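Long-range contact in subtilisin-like protein (Prochloron didemni, PDB 4H6V), which probably acts as a subtilisin-like serine endopeptidase in patellamide maturation, this chain holding its peptidase S8 protease domain: residues T192-G197 with Q268-L273. Numbering follows the deposited sequence.
Sequences TYEQQG and QARRCL
The carboxylate of Glu194 and the guanidinium of Arg270 meet with their planes only 20° apart, and Glu194 OE1 approaches the guanidinium obliquely, 3.8 Å from Arg270 NE. The oxygen is displaced from the guanidinium plane, so this long salt bridge is electrostatic and no N-H is directed at it. The closer touch is on the aliphatic part of the arginine, where Glu194 OE1 comes to 3.3 Å from Arg270 CD. Glu194 gets there by a stretched chain, CG anti to the backbone N (chi1 180°), while Arg270 is bent at chi2 and chi3; the two side chains cross at about a right angle. Arg270 NH2 has stronger partners in Asp160, by a salt bridge, and the carbonyl of Trp189. The Tyr193 ring has Leu273 CD2 at an oblique angle to it. Tyr193 OH is hydrogen-bonded to Ala154 O and His163 N.

In this subtilisin-like fold, helix 191-196 is followed by strand 197-201, an outermost strand of the parallel sheet. Segment 268-273 belongs to the loop between helices 247-257 and 279-286 and includes a short 3-10 segment, 270-272. It carries Cys272, disulfide-bonded to Cys261. Gly197 is hydrogen-bonded through its backbone to Ala274, the residue after Leu273.

Leu273 fills the buried side of the contact. Its CB rests 3.4 Å from Gly197 O and 3.5 Å from Tyr193 O. CD1 lies 3.9 Å from Gly197 C, and CD2 is 3.8 Å from Tyr193 CB. Tyr193 O also accepts the 2.8 Å hydrogen bond from Gly197 N.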
ATOM      1  N   THR A 192      -1.184 -15.364  -8.876  1.00 26.78           N
ATOM      2  CA  THR A 192      -0.305 -15.088  -7.727  1.00 26.73           C
ATOM      3  C   THR A 192      -1.023 -14.299  -6.619  1.00 26.33           C
ATOM      4  O   THR A 192      -0.737 -14.477  -5.429  1.00 25.72           O
ATOM      5  CB  THR A 192       0.973 -14.352  -8.182  1.00 27.33           C
ATOM      6  OG1 THR A 192       1.594 -15.096  -9.238  1.00 28.75           O
ATOM      7  CG2 THR A 192       1.973 -14.196  -7.038  1.00 27.18           C
ATOM      8  N   TYR A 193      -1.955 -13.436  -7.020  1.00 25.76           N
ATOM      9  CA  TYR A 193      -2.789 -12.677  -6.074  1.00 25.48           C
ATOM     10  C   TYR A 193      -3.731 -13.540  -5.220  1.00 26.26           C
ATOM     11  O   TYR A 193      -4.145 -13.130  -4.132  1.00 26.20           O
ATOM     12  CB  TYR A 193      -3.630 -11.616  -6.807  1.00 24.60           C
ATOM     13  CG  TYR A 193      -2.880 -10.542  -7.568  1.00 23.23           C
ATOM     14  CD1 TYR A 193      -1.548 -10.232  -7.281  1.00 23.13           C
ATOM     15  CD2 TYR A 193      -3.532  -9.798  -8.556  1.00 21.86           C
ATOM     16  CE1 TYR A 193      -0.875  -9.227  -7.976  1.00 22.48           C
ATOM     17  CE2 TYR A 193      -2.871  -8.784  -9.259  1.00 21.73           C
ATOM     18  CZ  TYR A 193      -1.546  -8.506  -8.965  1.00 22.15           C
ATOM     19  OH  TYR A 193      -0.886  -7.516  -9.650  1.00 22.40           O
ATOM     20  N   GLU A 194      -4.103 -14.719  -5.715  1.00 27.16           N
ATOM     21  CA  GLU A 194      -4.929 -15.629  -4.929  1.00 28.37           C
ATOM     22  C   GLU A 194      -4.203 -15.999  -3.628  1.00 28.11           C
ATOM     23  O   GLU A 194      -4.832 -16.242  -2.600  1.00 28.82           O
ATOM     24  CB  GLU A 194      -5.271 -16.884  -5.743  1.00 28.66           C
ATOM     25  CG  GLU A 194      -6.121 -17.889  -5.005  1.00 32.33           C
ATOM     26  CD  GLU A 194      -6.777 -18.897  -5.924  1.00 35.01           C
ATOM     27  OE1 GLU A 194      -6.299 -19.087  -7.065  1.00 36.85           O
ATOM     28  OE2 GLU A 194      -7.786 -19.492  -5.498  1.00 38.05           O
ATOM     29  N   GLN A 195      -2.875 -15.996  -3.703  1.00 28.03           N
ATOM     30  CA  GLN A 195      -1.967 -16.348  -2.613  1.00 28.31           C
ATOM     31  C   GLN A 195      -1.582 -15.153  -1.728  1.00 27.45           C
ATOM     32  O   GLN A 195      -1.596 -15.256  -0.492  1.00 27.95           O
ATOM     33  CB  GLN A 195      -0.690 -16.926  -3.238  1.00 28.75           C
ATOM     34  CG  GLN A 195       0.062 -17.957  -2.428  1.00 32.40           C
ATOM     35  CD  GLN A 195       1.111 -18.691  -3.267  1.00 35.76           C
ATOM     36  OE1 GLN A 195       0.939 -18.873  -4.478  1.00 38.04           O
ATOM     37  NE2 GLN A 195       2.192 -19.122  -2.625  1.00 36.03           N
ATOM     38  N   GLN A 196      -1.222 -14.033  -2.362  1.00 26.25           N
ATOM     39  CA  GLN A 196      -0.628 -12.894  -1.648  1.00 25.03           C
ATOM     40  C   GLN A 196      -1.369 -11.566  -1.829  1.00 24.55           C
ATOM     41  O   GLN A 196      -0.850 -10.515  -1.442  1.00 24.35           O
ATOM     42  CB  GLN A 196       0.852 -12.711  -2.034  1.00 25.31           C
ATOM     43  CG  GLN A 196       1.102 -12.376  -3.502  1.00 26.13           C
ATOM     44  CD  GLN A 196       2.578 -12.378  -3.856  1.00 28.03           C
ATOM     45  OE1 GLN A 196       3.238 -13.411  -3.797  1.00 30.38           O
ATOM     46  NE2 GLN A 196       3.100 -11.221  -4.233  1.00 27.89           N
ATOM     47  N   GLY A 197      -2.562 -11.620  -2.413  1.00 23.78           N
ATOM     48  CA  GLY A 197      -3.384 -10.425  -2.637  1.00 22.80           C
ATOM     49  C   GLY A 197      -4.587 -10.358  -1.719  1.00 22.30           C
ATOM     50  O   GLY A 197      -5.203 -11.385  -1.419  1.00 22.45           O
ATOM     51  N   GLN A 268     -16.810 -13.552  -9.240  1.00 52.96           N
ATOM     52  CA  GLN A 268     -16.003 -14.766  -9.349  1.00 51.57           C
ATOM     53  C   GLN A 268     -15.324 -15.103  -8.024  1.00 50.16           C
ATOM     54  O   GLN A 268     -15.134 -14.231  -7.168  1.00 50.40           O
ATOM     55  CB  GLN A 268     -14.941 -14.618 -10.445  1.00 51.96           C
ATOM     56  CG  GLN A 268     -15.458 -14.818 -11.864  1.00 52.88           C
ATOM     57  CD  GLN A 268     -14.342 -14.814 -12.896  1.00 53.84           C
ATOM     58  OE1 GLN A 268     -14.358 -14.022 -13.843  1.00 54.14           O
ATOM     59  NE2 GLN A 268     -13.359 -15.695 -12.713  1.00 54.22           N
ATOM     60  N   ALA A 269     -14.960 -16.374  -7.866  1.00 48.04           N
ATOM     61  CA  ALA A 269     -14.194 -16.827  -6.712  1.00 45.72           C
ATOM     62  C   ALA A 269     -12.767 -16.277  -6.768  1.00 43.94           C
ATOM     63  O   ALA A 269     -12.202 -15.888  -5.743  1.00 43.90           O
ATOM     64  CB  ALA A 269     -14.180 -18.349  -6.649  1.00 45.86           C
ATOM     65  N   ARG A 270     -12.204 -16.238  -7.976  1.00 41.55           N
ATOM     66  CA  ARG A 270     -10.831 -15.786  -8.200  1.00 39.12           C
ATOM     67  C   ARG A 270     -10.656 -14.280  -8.003  1.00 37.60           C
ATOM     68  O   ARG A 270      -9.566 -13.817  -7.644  1.00 36.36           O
ATOM     69  CB  ARG A 270     -10.370 -16.185  -9.602  1.00 39.34           C
ATOM     70  CG  ARG A 270      -9.904 -17.635  -9.713  1.00 39.29           C
ATOM     71  CD  ARG A 270      -8.467 -17.806  -9.225  1.00 40.00           C
ATOM     72  NE  ARG A 270      -7.549 -16.877  -9.886  1.00 40.18           N
ATOM     73  CZ  ARG A 270      -6.982 -17.081 -11.073  1.00 40.59           C
ATOM     74  NH1 ARG A 270      -7.219 -18.195 -11.754  1.00 40.58           N
ATOM     75  NH2 ARG A 270      -6.172 -16.163 -11.581  1.00 40.25           N
ATOM     76  N   ARG A 271     -11.733 -13.532  -8.246  1.00 35.72           N
ATOM     77  CA  ARG A 271     -11.731 -12.083  -8.077  1.00 34.52           C
ATOM     78  C   ARG A 271     -11.677 -11.673  -6.607  1.00 33.38           C
ATOM     79  O   ARG A 271     -11.428 -10.508  -6.297  1.00 32.69           O
ATOM     80  CB  ARG A 271     -12.949 -11.452  -8.759  1.00 34.78           C
ATOM     81  CG  ARG A 271     -12.815 -11.303 -10.267  1.00 35.80           C
ATOM     82  CD  ARG A 271     -14.103 -10.766 -10.886  1.00 37.08           C
ATOM     83  NE  ARG A 271     -14.068 -10.830 -12.349  1.00 38.19           N
ATOM     84  CZ  ARG A 271     -13.595  -9.865 -13.135  1.00 39.60           C
ATOM     85  NH1 ARG A 271     -13.113  -8.742 -12.612  1.00 40.05           N
ATOM     86  NH2 ARG A 271     -13.604 -10.022 -14.451  1.00 40.21           N
ATOM     87  N   CYS A 272     -11.903 -12.629  -5.708  1.00 32.16           N
ATOM     88  CA  CYS A 272     -11.800 -12.368  -4.280  1.00 31.51           C
ATOM     89  C   CYS A 272     -10.350 -12.365  -3.778  1.00 30.03           C
ATOM     90  O   CYS A 272     -10.078 -11.882  -2.682  1.00 28.96           O
ATOM     91  CB  CYS A 272     -12.633 -13.370  -3.482  1.00 32.23           C
ATOM     92  SG  CYS A 272     -13.116 -12.765  -1.860  1.00 36.82           S
ATOM     93  N   LEU A 273      -9.429 -12.889  -4.590  1.00 28.44           N
ATOM     94  CA  LEU A 273      -8.010 -13.011  -4.221  1.00 27.68           C
ATOM     95  C   LEU A 273      -7.871 -13.888  -2.960  1.00 27.65           C
ATOM     96  O   LEU A 273      -8.598 -14.872  -2.812  1.00 27.78           O
ATOM     97  CB  LEU A 273      -7.353 -11.624  -4.049  1.00 27.59           C
ATOM     98  CG  LEU A 273      -7.621 -10.508  -5.077  1.00 26.54           C
ATOM     99  CD1 LEU A 273      -6.798  -9.281  -4.723  1.00 25.05           C
ATOM    100  CD2 LEU A 273      -7.353 -10.911  -6.538  1.00 25.57           C
TER